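Side-chain contacts in LHC domain-containing protein (Marichromatium purpuratum 984, PDB 6ZXA), which probably transfers excitation energy to the reaction centres as a membrane antenna polypeptide that binds bacteriochlorophyll a and okenone: residues W22-W25 with T26-P30; L41-Q44 with M45-H49. All blocks are in the same frame, centred on the assembly; numbering follows the deposited sequence.

Interaction 1: residues W22-W25 with T26-P30; sequences WKIW and TVINP. With QSE (all-trans okenone), chain B.
The carbonyl oxygen of I24 is gripped by two backbone N-H groups. I28 N reaches I24 O at 2.8 Å, almost straight at 175° and nearly along the C=O axis, while V27 N comes to I24 O at 2.9 Å from well above the carbonyl plane. One residue earlier, T26 N bonds to K23 O at 3.0 Å; the two three-residue bonds are those of a short 3-10 turn, while I28 N to I24 O spans four residues. The T26 hydroxyl folds back onto the same K23 O, because chi1 of 59° sets OG1 between the backbone N and carbonyl carbon, though the modelled separation is too short to be trusted in detail; a threonine suits the place by pairing this polar branch with a methyl that packs beside W22. I24 and I28 pack against each other and against W25. I24 CG1 meets I28 CD1 at 3.6 Å, and I28 CG2 touches W25 CZ3 at 4.0 Å. An alanine in place of I28 is likely to open a gap between I24, the W25 ring and the bound 9-cis-okenone. I24 CG2 lies 3.7 Å above the W25 ring plane, over its centre, and W25 NE1 bonds to a polar side chain of another protein. The ring end of all-trans okenone meets K23 CB, V27 CG2 and I24 CD1. The turn sits in the loop before helix 35-54, against M34 and V35 of the second subunit, where that copy's helix begins.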
# COMPACT_ATOMS: atom_id res chain seq x y z
N TRP A 22 -10.93 17.63 -20.34
CA TRP A 22 -9.72 18.45 -20.44
C TRP A 22 -9.66 19.38 -19.24
O TRP A 22 -8.58 19.84 -18.86
CB TRP A 22 -9.64 19.26 -21.76
CG TRP A 22 -10.47 20.54 -21.86
CD1 TRP A 22 -11.60 20.71 -22.60
CD2 TRP A 22 -10.24 21.80 -21.20
NE1 TRP A 22 -12.10 21.97 -22.44
CE2 TRP A 22 -11.28 22.66 -21.59
CE3 TRP A 22 -9.26 22.28 -20.33
CZ2 TRP A 22 -11.37 23.97 -21.14
CZ3 TRP A 22 -9.36 23.57 -19.87
CH2 TRP A 22 -10.40 24.41 -20.28
N LYS A 23 -10.79 19.57 -18.59
CA LYS A 23 -10.91 20.47 -17.47
C LYS A 23 -10.63 19.76 -16.16
O LYS A 23 -10.30 20.40 -15.17
CB LYS A 23 -12.31 21.07 -17.46
CG LYS A 23 -12.39 22.56 -17.34
CD LYS A 23 -13.80 23.00 -17.66
CE LYS A 23 -13.93 24.51 -17.70
NZ LYS A 23 -15.23 24.91 -18.28
N ILE A 24 -10.76 18.43 -16.16
CA ILE A 24 -10.30 17.63 -15.04
C ILE A 24 -8.81 17.84 -14.81
O ILE A 24 -8.33 17.81 -13.67
CB ILE A 24 -10.64 16.14 -15.27
CG1 ILE A 24 -10.45 15.35 -13.98
CG2 ILE A 24 -9.81 15.54 -16.39
CD1 ILE A 24 -11.38 15.74 -12.90
N TRP A 25 -8.06 18.08 -15.88
CA TRP A 25 -6.63 18.32 -15.75
C TRP A 25 -6.31 19.70 -15.18
O TRP A 25 -5.14 20.02 -15.04
CB TRP A 25 -5.94 18.12 -17.09
CG TRP A 25 -6.33 16.85 -17.75
CD1 TRP A 25 -6.96 16.71 -18.94
CD2 TRP A 25 -6.13 15.52 -17.25
NE1 TRP A 25 -7.17 15.39 -19.22
CE2 TRP A 25 -6.67 14.63 -18.19
CE3 TRP A 25 -5.55 15.00 -16.09
CZ2 TRP A 25 -6.65 13.26 -18.02
CZ3 TRP A 25 -5.53 13.63 -15.92
CH2 TRP A 25 -6.07 12.78 -16.89
N THR A 26 -7.32 20.51 -14.87
CA THR A 26 -7.09 21.72 -14.08
C THR A 26 -7.16 21.44 -12.59
O THR A 26 -6.82 22.32 -11.79
CB THR A 26 -8.10 22.81 -14.45
OG1 THR A 26 -9.43 22.34 -14.22
CG2 THR A 26 -7.96 23.19 -15.90
N VAL A 27 -7.58 20.24 -12.20
CA VAL A 27 -7.53 19.79 -10.82
C VAL A 27 -6.48 18.70 -10.63
O VAL A 27 -5.67 18.76 -9.72
CB VAL A 27 -8.92 19.30 -10.35
CG1 VAL A 27 -8.85 18.87 -8.91
CG2 VAL A 27 -9.92 20.39 -10.53
N ILE A 28 -6.49 17.70 -11.50
CA ILE A 28 -5.55 16.60 -11.43
C ILE A 28 -4.30 16.97 -12.22
O ILE A 28 -4.36 17.13 -13.44
CB ILE A 28 -6.17 15.30 -11.96
CG1 ILE A 28 -7.39 14.92 -11.13
CG2 ILE A 28 -5.16 14.18 -11.98
CD1 ILE A 28 -8.16 13.77 -11.67
N ASN A 29 -3.18 17.13 -11.52
CA ASN A 29 -1.91 17.37 -12.18
C ASN A 29 -1.37 16.02 -12.65
O ASN A 29 -1.04 15.18 -11.81
CB ASN A 29 -0.92 18.04 -11.24
CG ASN A 29 0.41 18.37 -11.90
OD1 ASN A 29 0.73 17.89 -12.99
ND2 ASN A 29 1.21 19.19 -11.24
N PRO A 30 -1.27 15.79 -13.95
CA PRO A 30 -0.82 14.47 -14.42
C PRO A 30 0.64 14.18 -14.16
O PRO A 30 1.05 13.03 -14.31
CB PRO A 30 -1.11 14.53 -15.92
CG PRO A 30 -1.09 15.95 -16.25
CD PRO A 30 -1.65 16.67 -15.07
C10 QSE B . -18.34 9.19 -5.26
C1 QSE B . -14.60 16.92 -12.34
C11 QSE B . -18.48 8.99 -3.95
C12 QSE B . -18.88 7.74 -3.43
C13 QSE B . -19.04 7.38 -2.14
C14 QSE B . -19.34 5.99 -1.88
C15 QSE B . -19.40 5.34 -0.71
C16 QSE B . -19.70 3.96 -0.71
C17 QSE B . -19.79 3.12 0.34
C18 QSE B . -20.00 1.71 0.07
C19 QSE B . -20.01 0.70 0.94
C2 QSE B . -14.82 15.61 -11.72
C20 QSE B . -20.21 -0.63 0.51
C21 QSE B . -20.22 -1.70 1.26
C22 QSE B . -20.43 -3.04 0.63
C23 QSE B . -20.39 -4.25 1.52
C24 QSE B . -20.25 -5.60 0.83
C25 QSE B . -15.74 12.92 -11.55
C26 QSE B . -17.98 9.59 -8.23
C27 QSE B . -18.86 8.31 -0.98
C28 QSE B . -19.63 3.55 1.77
C29 QSE B . -20.01 -1.69 2.74
C3 QSE B . -15.55 15.27 -10.67
C30 QSE B . -18.85 -5.95 0.33
C31 QSE B . -18.81 -7.32 -0.32
C32 QSE B . -17.82 -5.84 1.43
C34 QSE B . -14.78 17.05 -13.72
C35 QSE B . -14.50 18.24 -14.36
C36 QSE B . -14.04 19.34 -13.66
C37 QSE B . -13.86 19.24 -12.27
C38 QSE B . -14.13 18.04 -11.61
C39 QSE B . -13.36 20.44 -11.51
C4 QSE B . -15.92 13.90 -10.42
C40 QSE B . -13.79 20.63 -14.38
C41 QSE B . -13.90 17.95 -10.12
C43 QSE B . -17.45 -4.27 -0.76
C5 QSE B . -16.41 13.54 -9.21
C6 QSE B . -16.84 12.25 -8.82
C7 QSE B . -17.29 11.94 -7.61
C8 QSE B . -17.75 10.64 -7.18
C9 QSE B . -17.93 10.40 -5.86
O33 QSE B . -20.64 -3.14 -0.57
O42 QSE B . -18.66 -5.01 -0.70

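Interaction 2: residues L41-Q44 with M45-H49. With BCL (bacteriochlorophyll a), chain R.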
# COMPACT_ATOMS: atom_id res chain seq x y z
N LEU A 41 -4.83 0.95 -13.04
CA LEU A 41 -5.17 0.19 -14.24
C LEU A 41 -4.49 -1.17 -14.25
O LEU A 41 -5.09 -2.16 -14.68
CB LEU A 41 -4.81 0.98 -15.49
CG LEU A 41 -5.75 2.12 -15.90
CD1 LEU A 41 -5.35 2.67 -17.26
CD2 LEU A 41 -7.20 1.66 -15.92
N PHE A 42 -3.26 -1.24 -13.76
CA PHE A 42 -2.56 -2.52 -13.63
C PHE A 42 -3.26 -3.45 -12.65
O PHE A 42 -3.36 -4.65 -12.90
CB PHE A 42 -1.11 -2.28 -13.19
CG PHE A 42 -0.13 -2.19 -14.32
CD1 PHE A 42 0.47 -3.33 -14.82
CD2 PHE A 42 0.23 -0.97 -14.85
CE1 PHE A 42 1.38 -3.25 -15.85
CE2 PHE A 42 1.13 -0.89 -15.88
CZ PHE A 42 1.71 -2.03 -16.38
N VAL A 43 -3.74 -2.91 -11.53
CA VAL A 43 -4.48 -3.73 -10.57
C VAL A 43 -5.76 -4.25 -11.20
O VAL A 43 -6.12 -5.43 -11.04
CB VAL A 43 -4.76 -2.95 -9.28
CG1 VAL A 43 -5.63 -3.77 -8.34
CG2 VAL A 43 -3.48 -2.56 -8.60
N GLN A 44 -6.48 -3.38 -11.91
CA GLN A 44 -7.68 -3.81 -12.63
C GLN A 44 -7.35 -4.91 -13.62
O GLN A 44 -8.07 -5.91 -13.72
CB GLN A 44 -8.30 -2.61 -13.35
CG GLN A 44 -9.21 -2.99 -14.50
CD GLN A 44 -10.49 -3.64 -14.03
OE1 GLN A 44 -10.98 -3.36 -12.95
NE2 GLN A 44 -11.04 -4.53 -14.85
N MET A 45 -6.26 -4.74 -14.37
CA MET A 45 -5.81 -5.74 -15.32
C MET A 45 -5.56 -7.08 -14.64
O MET A 45 -6.03 -8.12 -15.11
CB MET A 45 -4.55 -5.22 -16.01
CG MET A 45 -3.92 -6.15 -17.00
SD MET A 45 -2.31 -5.54 -17.53
CE MET A 45 -1.31 -6.01 -16.14
N TRP A 46 -4.85 -7.07 -13.51
CA TRP A 46 -4.56 -8.31 -12.80
C TRP A 46 -5.84 -8.97 -12.29
O TRP A 46 -5.97 -10.19 -12.36
CB TRP A 46 -3.60 -8.04 -11.64
CG TRP A 46 -2.22 -7.67 -12.06
CD1 TRP A 46 -1.51 -8.21 -13.08
CD2 TRP A 46 -1.38 -6.67 -11.48
NE1 TRP A 46 -0.29 -7.62 -13.17
CE2 TRP A 46 -0.18 -6.67 -12.19
CE3 TRP A 46 -1.53 -5.78 -10.41
CZ2 TRP A 46 0.87 -5.81 -11.89
CZ3 TRP A 46 -0.49 -4.94 -10.11
CH2 TRP A 46 0.70 -4.96 -10.85
N LEU A 47 -6.78 -8.18 -11.78
CA LEU A 47 -7.99 -8.77 -11.21
C LEU A 47 -8.89 -9.36 -12.30
O LEU A 47 -9.39 -10.49 -12.15
CB LEU A 47 -8.75 -7.73 -10.39
CG LEU A 47 -8.18 -7.39 -9.01
CD1 LEU A 47 -8.59 -6.01 -8.59
CD2 LEU A 47 -8.62 -8.40 -7.98
N ILE A 48 -9.09 -8.63 -13.39
CA ILE A 48 -9.89 -9.17 -14.48
C ILE A 48 -9.20 -10.38 -15.09
O ILE A 48 -9.87 -11.31 -15.52
CB ILE A 48 -10.21 -8.08 -15.53
CG1 ILE A 48 -11.18 -8.60 -16.58
CG2 ILE A 48 -8.96 -7.59 -16.23
CD1 ILE A 48 -12.47 -9.10 -16.04
N HIS A 49 -7.87 -10.42 -15.07
CA HIS A 49 -7.19 -11.60 -15.59
C HIS A 49 -7.35 -12.80 -14.67
O HIS A 49 -7.56 -13.91 -15.14
CB HIS A 49 -5.72 -11.32 -15.83
CG HIS A 49 -5.47 -10.64 -17.14
ND1 HIS A 49 -5.66 -9.30 -17.32
CD2 HIS A 49 -5.05 -11.13 -18.32
CE1 HIS A 49 -5.37 -8.98 -18.56
NE2 HIS A 49 -4.99 -10.07 -19.19
MG BCL R . -13.27 -7.62 -20.39
CHA BCL R . -10.42 -5.75 -19.96
CHB BCL R . -15.07 -4.76 -20.26
CHC BCL R . -16.08 -9.46 -20.27
CHD BCL R . -11.42 -10.50 -19.83
NA BCL R . -12.78 -5.54 -20.09
C1A BCL R . -11.53 -4.96 -20.07
C2A BCL R . -11.61 -3.48 -20.27
C3A BCL R . -13.09 -3.19 -20.04
C4A BCL R . -13.71 -4.53 -20.21
CMA BCL R . -13.34 -2.63 -18.65
CAA BCL R . -11.12 -3.07 -21.65
CBA BCL R . -11.53 -1.69 -22.18
CGA BCL R . -12.53 -1.78 -23.29
O1A BCL R . -12.29 -1.96 -24.41
O2A BCL R . -13.77 -1.65 -22.94
NB BCL R . -15.27 -7.19 -20.27
C1B BCL R . -15.83 -5.93 -20.24
C2B BCL R . -17.22 -6.02 -20.20
C3B BCL R . -17.56 -7.38 -20.17
C4B BCL R . -16.30 -8.08 -20.26
CMB BCL R . -18.12 -4.80 -20.18
CAB BCL R . -18.83 -8.05 -20.06
OBB BCL R . -19.09 -9.08 -20.68
CBB BCL R . -19.92 -7.53 -19.16
NC BCL R . -13.68 -9.67 -20.03
C1C BCL R . -14.91 -10.23 -20.21
C2C BCL R . -14.92 -11.70 -20.05
C3C BCL R . -13.43 -12.04 -20.05
C4C BCL R . -12.77 -10.69 -20.01
CMC BCL R . -15.64 -12.15 -18.81
CAC BCL R . -13.00 -12.92 -21.24
CBC BCL R . -13.45 -14.34 -21.09
ND BCL R . -11.36 -8.08 -19.92
C1D BCL R . -10.69 -9.28 -19.83
C2D BCL R . -9.31 -9.08 -19.70
C3D BCL R . -9.13 -7.72 -19.76
C4D BCL R . -10.37 -7.15 -19.89
CMD BCL R . -8.29 -10.16 -19.54
CAD BCL R . -8.22 -6.66 -19.53
OBD BCL R . -7.04 -6.69 -19.23
CBD BCL R . -8.97 -5.33 -19.71
CGD BCL R . -8.74 -4.45 -18.56
O1D BCL R . -9.46 -4.35 -17.60
O2D BCL R . -7.63 -3.75 -18.65
CED BCL R . -7.27 -2.89 -17.54
C1 BCL R . -14.77 -1.76 -24.00
C2 BCL R . -15.55 -3.01 -23.68
C3 BCL R . -15.21 -4.18 -24.13
C4 BCL R . -14.02 -4.46 -25.02
C5 BCL R . -16.03 -5.41 -23.76
C6 BCL R . -17.38 -5.52 -24.43
C7 BCL R . -18.17 -6.70 -23.89
C8 BCL R . -19.43 -7.07 -24.66
C9 BCL R . -20.15 -8.25 -23.99
C10 BCL R . -19.07 -7.46 -26.10
C11 BCL R . -18.01 -8.53 -26.36
C12 BCL R . -17.96 -9.10 -27.79
C13 BCL R . -17.39 -8.20 -28.91
C14 BCL R . -16.13 -7.47 -28.44
C15 BCL R . -18.42 -7.13 -29.40
C16 BCL R . -18.40 -6.33 -30.73
C17 BCL R . -17.21 -5.52 -31.27
C18 BCL R . -16.62 -4.42 -30.41
C19 BCL R . -17.80 -3.54 -29.94
C20 BCL R . -15.60 -3.56 -31.14
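W46 spreads its indole over the F42 backbone: F42 O stands 3.0 Å above the ring plane, offset toward the rim, and F42 CB makes a CH-pi contact over the face of the six-membered ring. These residues lie within helix 35-54, predicted to span the membrane, where M45, W46, L47 and I48 each donate a backbone N-H to the carbonyl four residues earlier. The F42 and W46 rings meet obliquely, with planes at 50°. M45 runs beside F42 in a Met-aromatic contact, and its flexible chain bends at the end to bring CE to 3.5 Å from F42 CD1. V43 and L47 lie side by side, aliphatic residues suited to a face that also meets W46 of the second subunit.

Q44 supplies the polar function. Its CG stands opposite the backbone N (chi1 159°) and the chain then bends, so that NE2 bonds to bacteriochlorophyll O1D at 3.2 Å and 157°; NE2 also bonds to O33 of all-trans okenone, and OE1 takes the W46 NE1 of the second subunit. I48 lays CG1 3.4 Å from C1D of the same pigment, a flat apolar surface that a branched side chain fits.

H49, axial ligand to the magnesium of another bacteriochlorophyll, has its ring orientation fixed by ND1, which bonds to M45 O at 2.5 Å, with M45 O near the ring plane. H49 N reaches M45 O from the opposite face of its carbonyl plane. Over the centre of the imidazole, 3.2 Å above its plane, lies the methyl CMD of the pigment that Q44 grips.

Interaction 1 comes first along the chain and closes before interaction 2 opens. Residues 22-30 form a turn in the loop ahead of helix 35-54, whereas residues 41-49 lie within that helix, the one regular helix of the chain. Their centres are 24 Å apart and their nearest atoms about 10 Å, so they do not touch. What joins them is the second subunit and the pigments: the okenone whose ring end rests on residues 23-27 is hydrogen-bonded to Q44 NE2 of the second subunit, the residue that in interaction 2 performs the same task. Loop and helix thus hold one carotenoid across neighbouring copies, consistent with an antenna assembly.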